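Local coordinates for DUF2235 domain-containing protein (Pseudomonas aeruginosa, PDB 4O5P) that probably hydrolyses membrane phospholipids as a type VI secretion effector, using an alpha/beta-hydrolase-type catalytic domain, at residues F8-T13 and A462-G467; P12-A17 and E452-F457. All blocks are in the same frame, centred on the assembly; numbering follows the deposited sequence.

Contact 1: residues F8-T13 and A462-G467; sequences FHIAPT and AQAKAG
Ile10 and Ala464 supply the apolar part of this contact: CG2 of Ile10 lies 3.7 Å from CB of Ala464, and CD1 of Ile10 comes to 3.9 Å from the same methyl. Both branches of the isoleucine therefore bear on the same side of one small side chain. With chi1 at -64°, CG1 stands beside the backbone N and CG2 anti to it; the second torsion (-58°) then sets CD1. The outer methyl also reaches the chain just beyond, CD1 of Ile10 lying 3.7 Å from the carbonyl O of Lys465.

A second kind of approach joins an aromatic edge to a backbone oxygen. The Phe8 ring presents CE2 and CD2 to Gly467, whose O lies in the ring plane, 3.0 Å from CE2 of Phe8. The electropositive ring hydrogens thus face the oxygen, as in a C-H···O contact.

No direct hydrogen bond joins the segments; polar linkage is by one water, which donates to O of Phe8 (2.9 Å) and O of Gly467 (3.2 Å). The touching parts run nearly antiparallel, 163° apart, yet the closest CA pair, Ile10 and Ala466, is 6.4 Å apart.

Val472 of helix 469-487 also packs on Phe8 and Ile10, while His9 and Ala11 make backbone bonds to strand 370-375. The arrangement is that of an edge strand of the mixed sheet, consistent with an alpha/beta-hydrolase-type core, flanked by the linker that leaves helix 451-463.

Contact 2: residues P12-A17 and E452-F457; sequences PTHPVA and ELATRF
The edge of the His14 ring meets the helix, CD2 of His14 lying 3.6 Å from CB of Ala454, while CD of the following Pro15 lies over one face, 3.5 Å above the plane and displaced toward the rim. The Phe457 ring is likewise met at its edge, where O of Pro12 lies in plane, 3.4 Å from CE1 of Phe457. CB of His14 approaches that ring obliquely, 3.9 Å from CD1 of Phe457.

Ala454 and Phe457 are three residues apart, a little under one helical turn, and their CB atoms both point to the loop. His14 consequently fits against both, its CB meeting Phe457 and its ring meeting Ala454. Ile405 of helix 403-416 touches both aromatic side chains, and Asn458 OD1 accepts a hydrogen bond from the backbone N of His14.

Across the two segments there is neither a hydrogen bond nor a salt bridge. The contact rests on van der Waals packing around buried His14, Ala454 and Phe457, with a weakly polar component where the electropositive ring edge of Phe457 faces the Pro12 carbonyl.

How the contacts relate
Contacts 1 and 2 follow one another along the same N-terminal stretch, with centres about 14 Å apart and on the same side of the chain's centre. Pro12 and Thr13 belong to both. Along helix 451-463 the order is reversed: residues 8-13 meet its C-terminal end and the linker beyond, whereas residues 12-17 meet its earlier turns. The two are in direct touch, CB of Ala11 packing 3.7 Å from CZ of Phe457. More than 430 residues separate the partners in each case, so the pair joins the start of the chain, including strand 7-10 of the mixed sheet, to a helix assigned largely to the C-terminal family region.

Contact 1: residues F8-T13 and A462-G467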
ATOM      1  N   PHE A   8      -6.032 -16.576  10.885  1.00 17.79           N
ATOM      2  CA  PHE A   8      -4.828 -15.812  11.163  1.00 19.31           C
ATOM      3  C   PHE A   8      -3.781 -16.650  11.895  1.00 19.20           C
ATOM      4  O   PHE A   8      -4.113 -17.364  12.853  1.00 16.36           O
ATOM      5  CB  PHE A   8      -5.188 -14.590  11.979  1.00 16.49           C
ATOM      6  CG  PHE A   8      -4.002 -13.804  12.454  1.00 19.24           C
ATOM      7  CD1 PHE A   8      -3.351 -12.935  11.610  1.00 15.72           C
ATOM      8  CD2 PHE A   8      -3.542 -13.938  13.760  1.00 21.69           C
ATOM      9  CE1 PHE A   8      -2.255 -12.194  12.062  1.00 16.09           C
ATOM     10  CE2 PHE A   8      -2.448 -13.217  14.205  1.00 15.44           C
ATOM     11  CZ  PHE A   8      -1.809 -12.347  13.354  1.00 15.91           C
ATOM     12  N   HIS A   9      -2.527 -16.589  11.436  1.00 15.90           N
ATOM     13  CA  HIS A   9      -1.444 -17.344  12.081  1.00 20.25           C
ATOM     14  C   HIS A   9      -0.150 -16.546  12.117  1.00 19.70           C
ATOM     15  O   HIS A   9      -0.016 -15.534  11.416  1.00 17.61           O
ATOM     16  CB  HIS A   9      -1.182 -18.660  11.348  1.00 19.29           C
ATOM     17  CG  HIS A   9      -2.401 -19.502  11.166  1.00 22.89           C
ATOM     18  ND1 HIS A   9      -2.810 -20.429  12.098  1.00 24.45           N
ATOM     19  CD2 HIS A   9      -3.308 -19.550  10.164  1.00 22.02           C
ATOM     20  CE1 HIS A   9      -3.917 -21.014  11.677  1.00 24.95           C
ATOM     21  NE2 HIS A   9      -4.237 -20.502  10.502  1.00 26.50           N
ATOM     22  N   ILE A  10       0.788 -16.993  12.951  1.00 14.61           N
ATOM     23  CA  ILE A  10       2.160 -16.509  12.889  1.00 16.50           C
ATOM     24  C   ILE A  10       2.723 -17.066  11.586  1.00 21.24           C
ATOM     25  O   ILE A  10       2.282 -18.138  11.139  1.00 20.08           O
ATOM     26  CB  ILE A  10       2.993 -17.047  14.082  1.00 19.57           C
ATOM     27  CG1 ILE A  10       2.445 -16.515  15.396  1.00 21.41           C
ATOM     28  CG2 ILE A  10       4.452 -16.610  13.996  1.00 17.08           C
ATOM     29  CD1 ILE A  10       2.429 -14.982  15.451  1.00 16.91           C
ATOM     30  N   ALA A  11       3.676 -16.360  10.976  1.00 16.03           N
ATOM     31  CA  ALA A  11       4.429 -16.895   9.844  1.00 17.03           C
ATOM     32  C   ALA A  11       4.861 -18.337  10.104  1.00 19.97           C
ATOM     33  O   ALA A  11       5.205 -18.682  11.229  1.00 16.12           O
ATOM     34  CB  ALA A  11       5.651 -16.050   9.584  1.00 17.46           C
ATOM     35  N   PRO A  12       4.831 -19.183   9.061  1.00 16.71           N
ATOM     36  CA  PRO A  12       5.358 -20.536   9.237  1.00 19.22           C
ATOM     37  C   PRO A  12       6.873 -20.486   9.359  1.00 20.99           C
ATOM     38  O   PRO A  12       7.484 -19.482   8.984  1.00 20.06           O
ATOM     39  CB  PRO A  12       4.951 -21.247   7.940  1.00 22.83           C
ATOM     40  CG  PRO A  12       4.803 -20.146   6.926  1.00 19.27           C
ATOM     41  CD  PRO A  12       4.274 -18.964   7.715  1.00 17.80           C
ATOM     42  N   THR A  13       7.467 -21.548   9.894  1.00 18.74           N
ATOM     43  CA  THR A  13       8.921 -21.642  10.004  1.00 21.05           C
ATOM     44  C   THR A  13       9.464 -21.660   8.585  1.00 18.88           C
ATOM     45  O   THR A  13       8.765 -22.088   7.666  1.00 19.73           O
ATOM     46  CB  THR A  13       9.317 -22.930  10.745  1.00 23.73           C
ATOM     47  OG1 THR A  13      10.725 -22.931  10.992  1.00 25.19           O
ATOM     48  CG2 THR A  13       8.939 -24.164   9.919  1.00 17.10           C
ATOM     49  N   ALA A 462       9.782 -18.780  16.183  1.00 19.40           N
ATOM     50  CA  ALA A 462       9.637 -19.674  17.321  1.00 18.45           C
ATOM     51  C   ALA A 462       9.259 -18.965  18.624  1.00 19.37           C
ATOM     52  O   ALA A 462       8.569 -19.563  19.453  1.00 18.85           O
ATOM     53  CB  ALA A 462      10.902 -20.525  17.501  1.00 20.56           C
ATOM     54  N   GLN A 463       9.699 -17.720  18.829  1.00 16.90           N
ATOM     55  CA  GLN A 463       9.290 -17.020  20.064  1.00 18.33           C
ATOM     56  C   GLN A 463       7.903 -16.391  19.980  1.00 18.15           C
ATOM     57  O   GLN A 463       7.302 -16.034  20.998  1.00 17.30           O
ATOM     58  CB  GLN A 463      10.288 -15.927  20.456  1.00 18.62           C
ATOM     59  CG  GLN A 463      10.427 -14.799  19.423  1.00 18.40           C
ATOM     60  CD  GLN A 463       9.386 -13.701  19.565  1.00 16.03           C
ATOM     61  OE1 GLN A 463       8.996 -13.316  20.678  1.00 17.08           O
ATOM     62  NE2 GLN A 463       8.928 -13.184  18.425  1.00 15.23           N
ATOM     63  N   ALA A 464       7.416 -16.218  18.758  1.00 18.42           N
ATOM     64  CA  ALA A 464       6.159 -15.530  18.553  1.00 17.55           C
ATOM     65  C   ALA A 464       5.022 -16.377  19.101  1.00 19.29           C
ATOM     66  O   ALA A 464       5.048 -17.612  18.995  1.00 19.79           O
ATOM     67  CB  ALA A 464       5.956 -15.242  17.072  1.00 17.97           C
ATOM     68  N   LYS A 465       4.021 -15.708  19.671  1.00 19.82           N
ATOM     69  CA  LYS A 465       2.903 -16.397  20.306  1.00 21.41           C
ATOM     70  C   LYS A 465       1.617 -16.235  19.513  1.00 24.07           C
ATOM     71  O   LYS A 465       1.294 -15.149  19.017  1.00 17.63           O
ATOM     72  CB  LYS A 465       2.699 -15.922  21.751  1.00 21.35           C
ATOM     73  CG  LYS A 465       3.607 -16.609  22.778  1.00 26.64           C
ATOM     74  CD  LYS A 465       3.565 -15.900  24.145  1.00 28.21           C
ATOM     75  CE  LYS A 465       4.540 -16.553  25.130  1.00 35.45           C
ATOM     76  NZ  LYS A 465       4.872 -15.684  26.310  1.00 39.37           N
ATOM     77  N   ALA A 466       0.882 -17.338  19.412  1.00 21.50           N
ATOM     78  CA  ALA A 466      -0.403 -17.358  18.729  1.00 21.47           C
ATOM     79  C   ALA A 466      -1.406 -16.425  19.398  1.00 23.52           C
ATOM     80  O   ALA A 466      -1.438 -16.297  20.627  1.00 21.07           O
ATOM     81  CB  ALA A 466      -0.953 -18.782  18.702  1.00 23.78           C
ATOM     82  N   GLY A 467      -2.220 -15.765  18.582  1.00 19.31           N
ATOM     83  CA  GLY A 467      -3.365 -15.034  19.087  1.00 21.60           C
ATOM     84  C   GLY A 467      -3.970 -14.272  17.935  1.00 19.58           C
ATOM     85  O   GLY A 467      -3.461 -14.339  16.825  1.00 17.36           O
TER
HETATM   86  O   HOH W   1      -3.098 -17.268  15.562  1.00 27.24           O

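Contact 2: residues P12-A17 and E452-F457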
ATOM      1  N   PRO A  12       4.831 -19.183   9.061  1.00 16.71           N
ATOM      2  CA  PRO A  12       5.358 -20.536   9.237  1.00 19.22           C
ATOM      3  C   PRO A  12       6.873 -20.486   9.359  1.00 20.99           C
ATOM      4  O   PRO A  12       7.484 -19.482   8.984  1.00 20.06           O
ATOM      5  CB  PRO A  12       4.951 -21.247   7.940  1.00 22.83           C
ATOM      6  CG  PRO A  12       4.803 -20.146   6.926  1.00 19.27           C
ATOM      7  CD  PRO A  12       4.274 -18.964   7.715  1.00 17.80           C
ATOM      8  N   THR A  13       7.467 -21.548   9.894  1.00 18.74           N
ATOM      9  CA  THR A  13       8.921 -21.642  10.004  1.00 21.05           C
ATOM     10  C   THR A  13       9.464 -21.660   8.585  1.00 18.88           C
ATOM     11  O   THR A  13       8.765 -22.088   7.666  1.00 19.73           O
ATOM     12  CB  THR A  13       9.317 -22.930  10.745  1.00 23.73           C
ATOM     13  OG1 THR A  13      10.725 -22.931  10.992  1.00 25.19           O
ATOM     14  CG2 THR A  13       8.939 -24.164   9.919  1.00 17.10           C
ATOM     15  N   HIS A  14      10.676 -21.161   8.377  1.00 23.37           N
ATOM     16  CA  HIS A  14      11.224 -21.152   7.025  1.00 23.31           C
ATOM     17  C   HIS A  14      12.103 -22.372   6.831  1.00 25.13           C
ATOM     18  O   HIS A  14      13.077 -22.535   7.565  1.00 24.25           O
ATOM     19  CB  HIS A  14      12.054 -19.907   6.753  1.00 22.67           C
ATOM     20  CG  HIS A  14      12.715 -19.926   5.412  1.00 23.76           C
ATOM     21  ND1 HIS A  14      12.028 -19.676   4.244  1.00 21.37           N
ATOM     22  CD2 HIS A  14      13.989 -20.210   5.047  1.00 24.45           C
ATOM     23  CE1 HIS A  14      12.853 -19.791   3.217  1.00 22.57           C
ATOM     24  NE2 HIS A  14      14.051 -20.112   3.678  1.00 25.36           N
ATOM     25  N   PRO A  15      11.774 -23.221   5.839  1.00 25.61           N
ATOM     26  CA  PRO A  15      12.469 -24.505   5.708  1.00 27.17           C
ATOM     27  C   PRO A  15      13.909 -24.298   5.286  1.00 31.18           C
ATOM     28  O   PRO A  15      14.169 -23.462   4.412  1.00 28.39           O
ATOM     29  CB  PRO A  15      11.697 -25.211   4.597  1.00 25.34           C
ATOM     30  CG  PRO A  15      11.108 -24.115   3.796  1.00 27.55           C
ATOM     31  CD  PRO A  15      10.762 -23.034   4.785  1.00 23.54           C
ATOM     32  N   VAL A  16      14.815 -25.051   5.912  1.00 36.04           N
ATOM     33  CA  VAL A  16      16.256 -24.978   5.642  1.00 36.31           C
ATOM     34  C   VAL A  16      16.599 -24.774   4.160  1.00 34.25           C
ATOM     35  O   VAL A  16      17.170 -23.740   3.780  1.00 35.37           O
ATOM     36  CB  VAL A  16      16.969 -26.226   6.206  1.00 33.39           C
ATOM     37  N   ALA A  17      16.216 -25.739   3.328  1.00 27.40           N
ATOM     38  CA  ALA A  17      16.514 -25.680   1.893  1.00 34.86           C
ATOM     39  C   ALA A  17      15.721 -24.628   1.091  1.00 32.44           C
ATOM     40  O   ALA A  17      15.947 -24.455  -0.108  1.00 31.17           O
ATOM     41  CB  ALA A  17      16.345 -27.060   1.265  1.00 36.89           C
ATOM     42  N   GLU A 452      21.849 -17.865   7.415  1.00 19.52           N
ATOM     43  CA  GLU A 452      21.895 -16.976   8.581  1.00 19.30           C
ATOM     44  C   GLU A 452      20.544 -16.268   8.718  1.00 20.33           C
ATOM     45  O   GLU A 452      19.941 -16.225   9.806  1.00 24.32           O
ATOM     46  CB  GLU A 452      23.033 -15.966   8.422  1.00 23.30           C
ATOM     47  CG  GLU A 452      23.207 -14.976   9.567  1.00 20.05           C
ATOM     48  CD  GLU A 452      24.430 -14.058   9.365  1.00 31.94           C
ATOM     49  OE1 GLU A 452      25.550 -14.494   9.715  1.00 36.98           O
ATOM     50  OE2 GLU A 452      24.281 -12.911   8.854  1.00 28.37           O
ATOM     51  N   LEU A 453      20.057 -15.749   7.591  1.00 21.15           N
ATOM     52  CA  LEU A 453      18.732 -15.152   7.529  1.00 21.46           C
ATOM     53  C   LEU A 453      17.673 -16.155   7.976  1.00 19.80           C
ATOM     54  O   LEU A 453      16.869 -15.847   8.856  1.00 18.41           O
ATOM     55  CB  LEU A 453      18.439 -14.621   6.110  1.00 20.29           C
ATOM     56  CG  LEU A 453      17.014 -14.110   5.883  1.00 19.62           C
ATOM     57  CD1 LEU A 453      16.695 -12.968   6.848  1.00 15.91           C
ATOM     58  CD2 LEU A 453      16.740 -13.708   4.426  1.00 18.92           C
ATOM     59  N   ALA A 454      17.678 -17.357   7.403  1.00 17.16           N
ATOM     60  CA  ALA A 454      16.684 -18.355   7.800  1.00 22.19           C
ATOM     61  C   ALA A 454      16.695 -18.617   9.309  1.00 18.69           C
ATOM     62  O   ALA A 454      15.652 -18.713   9.941  1.00 20.74           O
ATOM     63  CB  ALA A 454      16.883 -19.656   7.039  1.00 25.44           C
ATOM     64  N   THR A 455      17.885 -18.727   9.878  1.00 20.99           N
ATOM     65  CA  THR A 455      18.041 -19.043  11.289  1.00 20.68           C
ATOM     66  C   THR A 455      17.469 -17.940  12.186  1.00 17.23           C
ATOM     67  O   THR A 455      16.744 -18.212  13.149  1.00 17.12           O
ATOM     68  CB  THR A 455      19.520 -19.221  11.611  1.00 21.41           C
ATOM     69  OG1 THR A 455      19.984 -20.458  11.042  1.00 28.69           O
ATOM     70  CG2 THR A 455      19.734 -19.252  13.102  1.00 26.82           C
ATOM     71  N   ARG A 456      17.805 -16.698  11.860  1.00 16.25           N
ATOM     72  CA  ARG A 456      17.323 -15.548  12.620  1.00 16.98           C
ATOM     73  C   ARG A 456      15.806 -15.374  12.520  1.00 18.05           C
ATOM     74  O   ARG A 456      15.088 -15.136  13.525  1.00 18.36           O
ATOM     75  CB  ARG A 456      18.061 -14.294  12.119  1.00 17.19           C
ATOM     76  CG  ARG A 456      19.573 -14.319  12.464  1.00 17.74           C
ATOM     77  CD  ARG A 456      20.335 -13.203  11.759  1.00 20.02           C
ATOM     78  NE  ARG A 456      21.760 -13.199  12.089  1.00 20.01           N
ATOM     79  CZ  ARG A 456      22.587 -12.185  11.833  1.00 21.64           C
ATOM     80  NH1 ARG A 456      22.134 -11.091  11.248  1.00 15.84           N
ATOM     81  NH2 ARG A 456      23.872 -12.270  12.157  1.00 20.44           N
ATOM     82  N   PHE A 457      15.309 -15.501  11.296  1.00 19.64           N
ATOM     83  CA  PHE A 457      13.876 -15.473  11.095  1.00 16.67           C
ATOM     84  C   PHE A 457      13.230 -16.548  11.956  1.00 16.32           C
ATOM     85  O   PHE A 457      12.298 -16.286  12.700  1.00 17.90           O
ATOM     86  CB  PHE A 457      13.519 -15.702   9.622  1.00 17.40           C
ATOM     87  CG  PHE A 457      12.054 -15.873   9.398  1.00 19.99           C
ATOM     88  CD1 PHE A 457      11.463 -17.130   9.498  1.00 18.66           C
ATOM     89  CD2 PHE A 457      11.257 -14.773   9.127  1.00 18.29           C
ATOM     90  CE1 PHE A 457      10.101 -17.283   9.318  1.00 19.54           C
ATOM     91  CE2 PHE A 457       9.894 -14.918   8.934  1.00 17.55           C
ATOM     92  CZ  PHE A 457       9.315 -16.176   9.029  1.00 19.98           C
TER